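Putative uncharacterized protein lp_3323 (Lactobacillus plantarum, PDB 3DC7) is of unknown function but, as a member of the GDSL-like lipase/acylhydrolase family, probably hydrolyses ester or acyl bonds. Local coordinates at residues Phe21-Thr32 and Ile79-Gly90; Leu133-Gly141 and Gln159-Thr170. All coordinates share one frame; numbering follows the deposited sequence.

Interaction 1 of 2, residues Phe21-Thr32 and Ile79-Gly90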
loop_
_atom_site.group_PDB
_atom_site.type_symbol
_atom_site.label_atom_id
_atom_site.label_comp_id
_atom_site.label_asym_id
_atom_site.label_seq_id
_atom_site.Cartn_x
_atom_site.Cartn_y
_atom_site.Cartn_z
ATOM N N PHE A 21 -14.971 -5.455 17.045
ATOM C CA PHE A 21 -14.480 -6.539 17.907
ATOM C C PHE A 21 -15.039 -6.369 19.320
ATOM O O PHE A 21 -15.363 -5.254 19.729
ATOM C CB PHE A 21 -12.949 -6.538 17.963
ATOM C CG PHE A 21 -12.295 -6.602 16.620
ATOM C CD1 PHE A 21 -12.128 -7.824 15.972
ATOM C CD2 PHE A 21 -11.855 -5.438 15.996
ATOM C CE1 PHE A 21 -11.531 -7.887 14.729
ATOM C CE2 PHE A 21 -11.250 -5.486 14.758
ATOM C CZ PHE A 21 -11.083 -6.710 14.117
ATOM N N LYS A 22 -15.139 -7.465 20.066
ATOM C CA LYS A 22 -15.741 -7.422 21.403
ATOM C C LYS A 22 -14.714 -7.282 22.525
ATOM O O LYS A 22 -15.031 -6.750 23.573
ATOM C CB LYS A 22 -16.614 -8.660 21.647
ATOM C CG LYS A 22 -17.692 -8.888 20.568
ATOM C CD LYS A 22 -18.418 -10.256 20.708
ATOM C CE LYS A 22 -17.471 -11.480 20.635
ATOM N NZ LYS A 22 -16.462 -11.448 19.524
ATOM N N ARG A 23 -13.493 -7.763 22.298
ATOM C CA ARG A 23 -12.445 -7.790 23.318
ATOM C C ARG A 23 -11.098 -7.313 22.771
ATOM O O ARG A 23 -10.114 -8.075 22.772
ATOM C CB ARG A 23 -12.307 -9.203 23.908
ATOM C CG ARG A 23 -13.456 -9.616 24.834
ATOM C CD ARG A 23 -13.391 -11.092 25.251
ATOM N NE ARG A 23 -13.057 -12.003 24.152
ATOM C CZ ARG A 23 -13.929 -12.479 23.267
ATOM N NH1 ARG A 23 -15.217 -12.139 23.329
ATOM N NH2 ARG A 23 -13.509 -13.297 22.311
ATOM N N PRO A 24 -11.039 -6.046 22.303
ATOM C CA PRO A 24 -9.772 -5.546 21.756
ATOM C C PRO A 24 -8.728 -5.326 22.842
ATOM O O PRO A 24 -9.074 -5.050 23.996
ATOM C CB PRO A 24 -10.159 -4.204 21.145
ATOM C CG PRO A 24 -11.347 -3.753 21.949
ATOM C CD PRO A 24 -12.098 -5.019 22.268
ATOM N N ALA A 25 -7.459 -5.443 22.471
ATOM C CA ALA A 25 -6.367 -5.111 23.371
ATOM C C ALA A 25 -5.463 -4.100 22.664
ATOM O O ALA A 25 -5.063 -4.298 21.521
ATOM C CB ALA A 25 -5.595 -6.358 23.748
ATOM N N TRP A 26 -5.136 -3.029 23.368
ATOM C CA TRP A 26 -4.425 -1.893 22.792
ATOM C C TRP A 26 -3.067 -1.732 23.456
ATOM O O TRP A 26 -2.976 -1.299 24.602
ATOM C CB TRP A 26 -5.267 -0.631 22.980
ATOM C CG TRP A 26 -6.696 -0.784 22.482
ATOM C CD1 TRP A 26 -7.791 -1.120 23.228
ATOM C CD2 TRP A 26 -7.170 -0.592 21.140
ATOM N NE1 TRP A 26 -8.918 -1.146 22.439
ATOM C CE2 TRP A 26 -8.569 -0.829 21.152
ATOM C CE3 TRP A 26 -6.552 -0.249 19.927
ATOM C CZ2 TRP A 26 -9.358 -0.742 19.998
ATOM C CZ3 TRP A 26 -7.349 -0.152 18.769
ATOM C CH2 TRP A 26 -8.730 -0.400 18.820
ATOM N N LEU A 27 -2.011 -2.108 22.740
ATOM C CA LEU A 27 -0.650 -2.012 23.266
ATOM C C LEU A 27 0.045 -0.794 22.683
ATOM O O LEU A 27 0.157 -0.672 21.467
ATOM C CB LEU A 27 0.129 -3.294 22.945
ATOM C CG LEU A 27 1.593 -3.420 23.383
ATOM C CD1 LEU A 27 1.737 -3.432 24.900
ATOM C CD2 LEU A 27 2.243 -4.667 22.751
ATOM N N GLY A 28 0.508 0.113 23.539
ATOM C CA GLY A 28 1.161 1.328 23.055
ATOM C C GLY A 28 1.811 2.230 24.083
ATOM O O GLY A 28 2.163 1.807 25.169
ATOM N N ASP A 29 1.970 3.495 23.708
ATOM C CA ASP A 29 2.612 4.498 24.543
ATOM C C ASP A 29 1.566 5.478 25.088
ATOM O O ASP A 29 0.448 5.065 25.395
ATOM C CB ASP A 29 3.763 5.187 23.791
ATOM C CG ASP A 29 3.396 5.574 22.344
ATOM O OD1 ASP A 29 2.342 6.229 22.129
ATOM O OD2 ASP A 29 4.175 5.231 21.414
ATOM N N SER A 30 1.919 6.755 25.222
ATOM C CA SER A 30 1.015 7.746 25.811
ATOM C C SER A 30 -0.224 8.077 24.967
ATOM O O SER A 30 -1.256 8.514 25.502
ATOM C CB SER A 30 1.764 9.037 26.085
ATOM O OG SER A 30 0.874 9.971 26.669
ATOM N N ILE A 31 -0.103 7.900 23.653
ATOM C CA ILE A 31 -1.201 8.123 22.719
ATOM C C ILE A 31 -2.314 7.083 22.948
ATOM O O ILE A 31 -3.481 7.359 22.718
ATOM C CB ILE A 31 -0.668 8.118 21.263
ATOM C CG1 ILE A 31 0.486 9.137 21.136
ATOM C CG2 ILE A 31 -1.787 8.409 20.254
ATOM C CD1 ILE A 31 1.275 9.086 19.818
ATOM N N THR A 32 -1.929 5.902 23.430
ATOM C CA THR A 32 -2.848 4.843 23.840
ATOM C C THR A 32 -3.170 4.889 25.354
ATOM O O THR A 32 -4.283 4.588 25.755
ATOM C CB THR A 32 -2.265 3.459 23.454
ATOM O OG1 THR A 32 -2.040 3.415 22.042
ATOM C CG2 THR A 32 -3.208 2.323 23.820
ATOM N N ILE A 79 -1.072 -9.035 27.508
ATOM C CA ILE A 79 -2.296 -9.064 26.700
ATOM C C ILE A 79 -3.149 -10.264 27.157
ATOM O O ILE A 79 -2.628 -11.381 27.300
ATOM C CB ILE A 79 -1.978 -9.102 25.155
ATOM C CG1 ILE A 79 -1.309 -7.794 24.695
ATOM C CG2 ILE A 79 -3.222 -9.367 24.317
ATOM C CD1 ILE A 79 -0.629 -7.889 23.311
ATOM N N PRO A 80 -4.450 -10.029 27.424
ATOM C CA PRO A 80 -5.368 -11.102 27.861
ATOM C C PRO A 80 -5.402 -12.277 26.884
ATOM O O PRO A 80 -5.371 -12.072 25.659
ATOM C CB PRO A 80 -6.725 -10.410 27.876
ATOM C CG PRO A 80 -6.421 -8.960 28.006
ATOM C CD PRO A 80 -5.132 -8.722 27.326
ATOM N N GLU A 81 -5.463 -13.494 27.416
ATOM C CA GLU A 81 -5.449 -14.706 26.578
ATOM C C GLU A 81 -6.621 -14.797 25.566
ATOM O O GLU A 81 -6.476 -15.379 24.483
ATOM C CB GLU A 81 -5.326 -15.970 27.442
ATOM C CG GLU A 81 -3.880 -16.497 27.535
ATOM C CD GLU A 81 -3.404 -16.797 28.970
ATOM O OE1 GLU A 81 -4.223 -17.248 29.811
ATOM O OE2 GLU A 81 -2.192 -16.591 29.253
ATOM N N ASP A 82 -7.759 -14.201 25.912
ATOM C CA ASP A 82 -8.929 -14.216 25.025
ATOM C C ASP A 82 -9.191 -12.872 24.313
ATOM O O ASP A 82 -10.334 -12.540 23.975
ATOM C CB ASP A 82 -10.170 -14.692 25.789
ATOM C CG ASP A 82 -10.531 -13.776 26.939
ATOM O OD1 ASP A 82 -9.626 -13.098 27.484
ATOM O OD2 ASP A 82 -11.729 -13.744 27.305
ATOM N N ALA A 83 -8.128 -12.106 24.082
ATOM C CA ALA A 83 -8.197 -10.932 23.219
ATOM C C ALA A 83 -8.667 -11.363 21.832
ATOM O O ALA A 83 -8.168 -12.351 21.298
ATOM C CB ALA A 83 -6.839 -10.280 23.126
ATOM N N ASP A 84 -9.637 -10.649 21.261
ATOM C CA ASP A 84 -10.110 -10.985 19.911
ATOM C C ASP A 84 -9.547 -10.062 18.833
ATOM O O ASP A 84 -9.797 -10.268 17.638
ATOM C CB ASP A 84 -11.648 -11.073 19.840
ATOM C CG ASP A 84 -12.320 -9.720 19.815
ATOM O OD1 ASP A 84 -11.673 -8.713 20.163
ATOM O OD2 ASP A 84 -13.516 -9.661 19.457
ATOM N N PHE A 85 -8.789 -9.055 19.268
ATOM C CA PHE A 85 -8.101 -8.114 18.387
ATOM C C PHE A 85 -6.918 -7.527 19.142
ATOM O O PHE A 85 -7.044 -7.156 20.312
ATOM C CB PHE A 85 -9.053 -6.993 17.945
ATOM C CG PHE A 85 -8.395 -5.907 17.109
ATOM C CD1 PHE A 85 -7.879 -6.189 15.839
ATOM C CD2 PHE A 85 -8.320 -4.597 17.583
ATOM C CE1 PHE A 85 -7.283 -5.181 15.062
ATOM C CE2 PHE A 85 -7.730 -3.592 16.827
ATOM C CZ PHE A 85 -7.214 -3.882 15.551
ATOM N N ILE A 86 -5.773 -7.453 18.479
ATOM C CA ILE A 86 -4.596 -6.832 19.068
ATOM C C ILE A 86 -4.045 -5.734 18.170
ATOM O O ILE A 86 -3.708 -5.969 17.008
ATOM C CB ILE A 86 -3.487 -7.865 19.406
ATOM C CG1 ILE A 86 -4.006 -8.868 20.446
ATOM C CG2 ILE A 86 -2.221 -7.152 19.918
ATOM C CD1 ILE A 86 -3.308 -10.234 20.414
ATOM N N ALA A 87 -3.955 -4.539 18.732
ATOM C CA ALA A 87 -3.357 -3.402 18.063
ATOM C C ALA A 87 -2.079 -2.965 18.794
ATOM O O ALA A 87 -2.052 -2.868 20.030
ATOM C CB ALA A 87 -4.346 -2.268 18.001
ATOM N N VAL A 88 -1.020 -2.727 18.024
ATOM C CA VAL A 88 0.219 -2.174 18.566
ATOM C C VAL A 88 0.496 -0.811 17.954
ATOM O O VAL A 88 0.551 -0.662 16.730
ATOM C CB VAL A 88 1.425 -3.110 18.356
ATOM C CG1 VAL A 88 2.697 -2.500 18.957
ATOM C CG2 VAL A 88 1.131 -4.490 18.944
ATOM N N PHE A 89 0.660 0.180 18.820
ATOM C CA PHE A 89 0.836 1.557 18.393
ATOM C C PHE A 89 2.136 2.101 19.013
ATOM O O PHE A 89 2.137 2.704 20.087
ATOM C CB PHE A 89 -0.408 2.356 18.803
ATOM C CG PHE A 89 -0.539 3.710 18.142
ATOM C CD1 PHE A 89 0.567 4.381 17.629
ATOM C CD2 PHE A 89 -1.769 4.329 18.089
ATOM C CE1 PHE A 89 0.438 5.631 17.059
ATOM C CE2 PHE A 89 -1.913 5.593 17.518
ATOM C CZ PHE A 89 -0.813 6.242 17.002
ATOM N N GLY A 90 3.254 1.856 18.342
ATOM C CA GLY A 90 4.558 2.207 18.895
ATOM C C GLY A 90 5.598 2.620 17.871
ATOM O O GLY A 90 5.355 2.546 16.660
HETATM O O HOH W 1 0.449 4.647 21.651
#
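Phe21 and Phe85 are brought face to face by different first torsions: Phe21 CG stands beside its backbone N, opposite the carbonyl carbon (chi1 -55°), whereas Phe85 CG lies anti to its own N (chi1 176°). The resulting offset stack has ring centroids 4.4 Å apart and planes at 6°, and Phe85 CB covers the same Phe21 ring in a CH-pi contact. Phe85 also turns an edge toward the face of the Trp26 six-membered ring, where its CE2 comes 3.9 Å from Trp26 CH2, completing an aromatic cluster. Replacing Phe21 with an alanine would probably deprive the Phe85 ring of its stacking partner and give it more freedom to turn.

Beside the stack, the Asp84 carboxylate grips two successive amides. Its OD2 takes Lys22 N at 2.8 Å on the syn side, while OD1 takes Arg23 N at 3.0 Å from above the carboxylate plane. Asp84 N donates to Arg23 O in return. Arg23 NE lies 2.8 Å from Asp82 O, which sits in the guanidinium plane, and Arg23 NH1 pairs with Glu53. Four backbone bonds then join the parallel strands, from Ala25 N to Phe85 O as far as Phe89 N to Leu27 O, 2.8 Å.

At the far end one water links Asp29 N, Thr32 OG1 and Phe89 O; Thr32 OG1 also bonds Tyr42. Gly28-Asp29-Ser30 matches the GDS motif that in this family carries the nucleophilic serine, so the strand bonds and this one water are consistent with a fixed position for that turn.

Interaction 2 of 2, residues Leu133-Gly141 and Gln159-Thr170; sequences LFISAIHIG and QSDYEAAIAQMT
Gln159 makes two hydrogen bonds to the chain after strand 133-136. Its extended side chain, with CG anti to the backbone N (chi1 -170°), presents the amide to two peptide groups: NE2 donates to Ile138 O at 2.9 Å, arriving from above that carbonyl plane, and OE1 accepts from Ile140 N at 3.0 Å on a lone pair. A water joins the same NE2 to Ala137 O. The second polar link runs from Ser136 OG to Glu163 OE1; its modelled length of 2.4 Å is doubtfully short. His177 also bonds Ser136 OG, and Ser179 holds Glu163 OE2.

The apolar contacts involve Phe134 and Ser136. Thr170 CG2 rests over a face of the Phe134 ring, 3.6 Å from its CG, although a second conformer of Phe134 makes this detail less certain. Ile166 CD1 packs 3.9 Å from Ser136 CB.

The axes of strand 133-136 and helix segment 159-170 run antiparallel (172°), as expected when a helix returns over a parallel sheet. Because one buried amide uses both its ends on backbone groups, its rotation is fixed, and irregular chain beyond the strand is tied to the helix through neutral amide-to-backbone bonds.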
loop_
_atom_site.group_PDB
_atom_site.type_symbol
_atom_site.label_atom_id
_atom_site.label_comp_id
_atom_site.label_asym_id
_atom_site.label_seq_id
_atom_site.Cartn_x
_atom_site.Cartn_y
_atom_site.Cartn_z
ATOM N N LEU A 133 -3.044 -5.674 14.037
ATOM C CA LEU A 133 -2.399 -4.680 13.206
ATOM C C LEU A 133 -1.369 -3.839 13.958
ATOM O O LEU A 133 -1.453 -3.663 15.180
ATOM C CB LEU A 133 -3.412 -3.816 12.434
ATOM C CG LEU A 133 -4.426 -2.841 13.034
ATOM C CD1 LEU A 133 -3.965 -2.239 14.314
ATOM C CD2 LEU A 133 -4.674 -1.729 12.048
ATOM N N PHE A 134 -0.394 -3.335 13.207
ATOM C CA PHE A 134 0.625 -2.427 13.712
ATOM C C PHE A 134 0.338 -1.022 13.228
ATOM O O PHE A 134 0.142 -0.805 12.032
ATOM C CB PHE A 134 2.012 -2.863 13.235
ATOM C CG PHE A 134 2.770 -3.665 14.246
ATOM C CD1 PHE A 134 3.973 -3.199 14.753
ATOM C CD2 PHE A 134 2.267 -4.881 14.711
ATOM C CE1 PHE A 134 4.680 -3.933 15.698
ATOM C CE2 PHE A 134 2.964 -5.620 15.663
ATOM C CZ PHE A 134 4.168 -5.145 16.155
ATOM N N ILE A 135 0.300 -0.078 14.163
ATOM C CA ILE A 135 0.049 1.327 13.837
ATOM C C ILE A 135 1.314 2.129 14.131
ATOM O O ILE A 135 1.821 2.090 15.246
ATOM C CB ILE A 135 -1.146 1.901 14.642
ATOM C CG1 ILE A 135 -2.401 1.031 14.445
ATOM C CG2 ILE A 135 -1.421 3.312 14.208
ATOM C CD1 ILE A 135 -3.438 1.217 15.520
ATOM N N SER A 136 1.835 2.836 13.131
ATOM C CA SER A 136 2.968 3.742 13.374
ATOM C C SER A 136 2.541 5.211 13.297
ATOM O O SER A 136 1.639 5.564 12.534
ATOM C CB SER A 136 4.113 3.450 12.414
ATOM O OG SER A 136 3.716 3.664 11.075
ATOM N N ALA A 137 3.209 6.056 14.075
ATOM C CA ALA A 137 2.762 7.421 14.361
ATOM C C ALA A 137 2.934 8.435 13.246
ATOM O O ALA A 137 3.748 8.273 12.344
ATOM C CB ALA A 137 3.445 7.933 15.618
ATOM N N ILE A 138 2.138 9.493 13.345
ATOM C CA ILE A 138 2.270 10.722 12.560
ATOM C C ILE A 138 3.690 11.313 12.664
ATOM O O ILE A 138 4.354 11.187 13.709
ATOM C CB ILE A 138 1.201 11.740 13.034
ATOM C CG1 ILE A 138 -0.198 11.157 12.789
ATOM C CG2 ILE A 138 1.349 13.113 12.332
ATOM C CD1 ILE A 138 -1.209 11.568 13.810
ATOM N N HIS A 139 4.149 11.909 11.560
ATOM C CA HIS A 139 5.387 12.695 11.515
ATOM C C HIS A 139 5.303 13.763 12.600
ATOM O O HIS A 139 4.370 14.564 12.611
ATOM C CB HIS A 139 5.551 13.364 10.135
ATOM C CG HIS A 139 6.950 13.821 9.834
ATOM N ND1 HIS A 139 7.695 14.591 10.705
ATOM C CD2 HIS A 139 7.733 13.631 8.746
ATOM C CE1 HIS A 139 8.882 14.837 10.177
ATOM N NE2 HIS A 139 8.929 14.271 8.987
ATOM N N ILE A 140 6.258 13.757 13.522
ATOM C CA ILE A 140 6.212 14.691 14.645
ATOM C C ILE A 140 6.939 15.992 14.329
ATOM O O ILE A 140 7.718 16.057 13.381
ATOM C CB ILE A 140 6.781 14.070 15.953
ATOM C CG1 ILE A 140 8.294 13.841 15.834
ATOM C CG2 ILE A 140 6.007 12.797 16.335
ATOM C CD1 ILE A 140 8.953 13.358 17.091
ATOM N N GLY A 141 6.669 17.023 15.123
ATOM C CA GLY A 141 7.346 18.314 14.997
ATOM C C GLY A 141 8.548 18.394 15.918
ATOM O O GLY A 141 9.046 17.362 16.379
ATOM N N GLN A 159 12.820 9.845 11.573
ATOM C CA GLN A 159 11.620 9.094 11.970
ATOM C C GLN A 159 11.273 8.024 10.924
ATOM O O GLN A 159 10.936 6.895 11.282
ATOM C CB GLN A 159 10.432 10.040 12.227
ATOM C CG GLN A 159 9.218 9.365 12.875
ATOM C CD GLN A 159 8.060 10.331 13.139
ATOM O OE1 GLN A 159 8.211 11.559 13.044
ATOM N NE2 GLN A 159 6.888 9.777 13.460
ATOM N N SER A 160 11.396 8.385 9.642
ATOM C CA SER A 160 11.112 7.480 8.522
ATOM C C SER A 160 12.025 6.251 8.442
ATOM O O SER A 160 11.704 5.292 7.741
ATOM C CB SER A 160 11.143 8.235 7.195
ATOM O OG SER A 160 12.457 8.695 6.911
ATOM N N ASP A 161 13.160 6.269 9.146
ATOM C CA ASP A 161 14.000 5.053 9.251
ATOM C C ASP A 161 13.362 4.011 10.168
ATOM O O ASP A 161 13.436 2.812 9.902
ATOM C CB ASP A 161 15.400 5.394 9.736
ATOM C CG ASP A 161 16.182 6.187 8.721
ATOM O OD1 ASP A 161 16.100 5.842 7.523
ATOM O OD2 ASP A 161 16.874 7.156 9.105
ATOM N N TYR A 162 12.717 4.487 11.238
ATOM C CA TYR A 162 11.970 3.617 12.156
ATOM C C TYR A 162 10.669 3.143 11.525
ATOM O O TYR A 162 10.309 1.976 11.596
ATOM C CB TYR A 162 11.692 4.353 13.464
ATOM C CG TYR A 162 12.939 4.627 14.275
ATOM C CD1 TYR A 162 13.825 5.640 13.910
ATOM C CD2 TYR A 162 13.231 3.878 15.406
ATOM C CE1 TYR A 162 14.965 5.888 14.651
ATOM C CE2 TYR A 162 14.374 4.125 16.152
ATOM C CZ TYR A 162 15.229 5.131 15.767
ATOM O OH TYR A 162 16.355 5.379 16.497
ATOM N N GLU A 163 9.973 4.070 10.903
ATOM C CA GLU A 163 8.790 3.780 10.103
ATOM C C GLU A 163 9.052 2.683 9.041
ATOM O O GLU A 163 8.244 1.780 8.885
ATOM C CB GLU A 163 8.280 5.093 9.494
ATOM C CG GLU A 163 7.275 4.946 8.363
ATOM C CD GLU A 163 5.934 4.422 8.849
ATOM O OE1 GLU A 163 5.675 4.506 10.072
ATOM O OE2 GLU A 163 5.155 3.923 8.005
ATOM N N ALA A 164 10.195 2.735 8.358
ATOM C CA ALA A 164 10.575 1.693 7.391
ATOM C C ALA A 164 10.882 0.338 8.041
ATOM O O ALA A 164 10.546 -0.715 7.481
ATOM C CB ALA A 164 11.753 2.149 6.535
ATOM N N ALA A 165 11.506 0.369 9.221
ATOM C CA ALA A 165 11.767 -0.841 10.011
ATOM C C ALA A 165 10.459 -1.581 10.347
ATOM O O ALA A 165 10.352 -2.797 10.148
ATOM C CB ALA A 165 12.556 -0.493 11.293
ATOM N N ILE A 166 9.472 -0.846 10.850
ATOM C CA ILE A 166 8.127 -1.390 11.093
ATOM C C ILE A 166 7.501 -2.001 9.824
ATOM O O ILE A 166 7.008 -3.143 9.847
ATOM C CB ILE A 166 7.196 -0.321 11.729
ATOM C CG1 ILE A 166 7.704 0.049 13.137
ATOM C CG2 ILE A 166 5.774 -0.835 11.832
ATOM C CD1 ILE A 166 7.162 1.360 13.679
ATOM N N ALA A 167 7.535 -1.260 8.714
ATOM C CA ALA A 167 7.011 -1.799 7.451
ATOM C C ALA A 167 7.732 -3.097 7.062
ATOM O O ALA A 167 7.071 -4.097 6.776
ATOM C CB ALA A 167 7.082 -0.781 6.349
ATOM N N GLN A 168 9.069 -3.103 7.090
ATOM C CA GLN A 168 9.824 -4.319 6.732
ATOM C C GLN A 168 9.570 -5.497 7.667
ATOM O O GLN A 168 9.312 -6.603 7.195
ATOM C CB GLN A 168 11.328 -4.064 6.655
ATOM C CG GLN A 168 11.762 -3.075 5.565
ATOM C CD GLN A 168 13.137 -2.453 5.855
ATOM O OE1 GLN A 168 13.939 -3.011 6.619
ATOM N NE2 GLN A 168 13.413 -1.293 5.233
HETATM N N MSE A 169 9.658 -5.272 8.969
HETATM C CA MSE A 169 9.466 -6.341 9.960
HETATM C C MSE A 169 8.039 -6.877 9.994
HETATM O O MSE A 169 7.856 -8.079 10.082
HETATM C CB MSE A 169 9.869 -5.902 11.372
HETATM C CG MSE A 169 11.350 -5.656 11.550
HETATM SE SE MSE A 169 12.394 -7.213 11.012
HETATM C CE MSE A 169 11.698 -8.556 12.227
ATOM N N THR A 170 7.032 -6.008 9.941
ATOM C CA THR A 170 5.640 -6.500 9.945
ATOM C C THR A 170 5.357 -7.404 8.750
ATOM O O THR A 170 4.639 -8.393 8.886
ATOM C CB THR A 170 4.583 -5.394 10.026
ATOM O OG1 THR A 170 4.790 -4.440 8.985
ATOM C CG2 THR A 170 4.650 -4.701 11.352
HETATM O O HOH W 2 6.218 7.102 12.919
#

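In the fold
Both contacts belong to the same five-stranded parallel sheet of the SGNH-hydrolase type, whose strand order is 56-59, 24-28, 85-89, 132-136, 177-179. Interaction 1 pairs two neighbouring strands within it; interaction 2 packs helix 159-173 against the next strand. Along the chain they come in series, with 79-90 ending before 133-141 begins. Their centres are 18 Å apart, on opposite sides of the chain's centre, yet they meet directly: Val88 O lies 2.6 Å from Ile135 N and Val88 N 3.0 Å from Leu133 O, both probable hydrogen bonds. Strand 85-89 therefore connects the turn bearing the GDS motif with the strand that helix 159-173 packs against, making one continuous alpha/beta core.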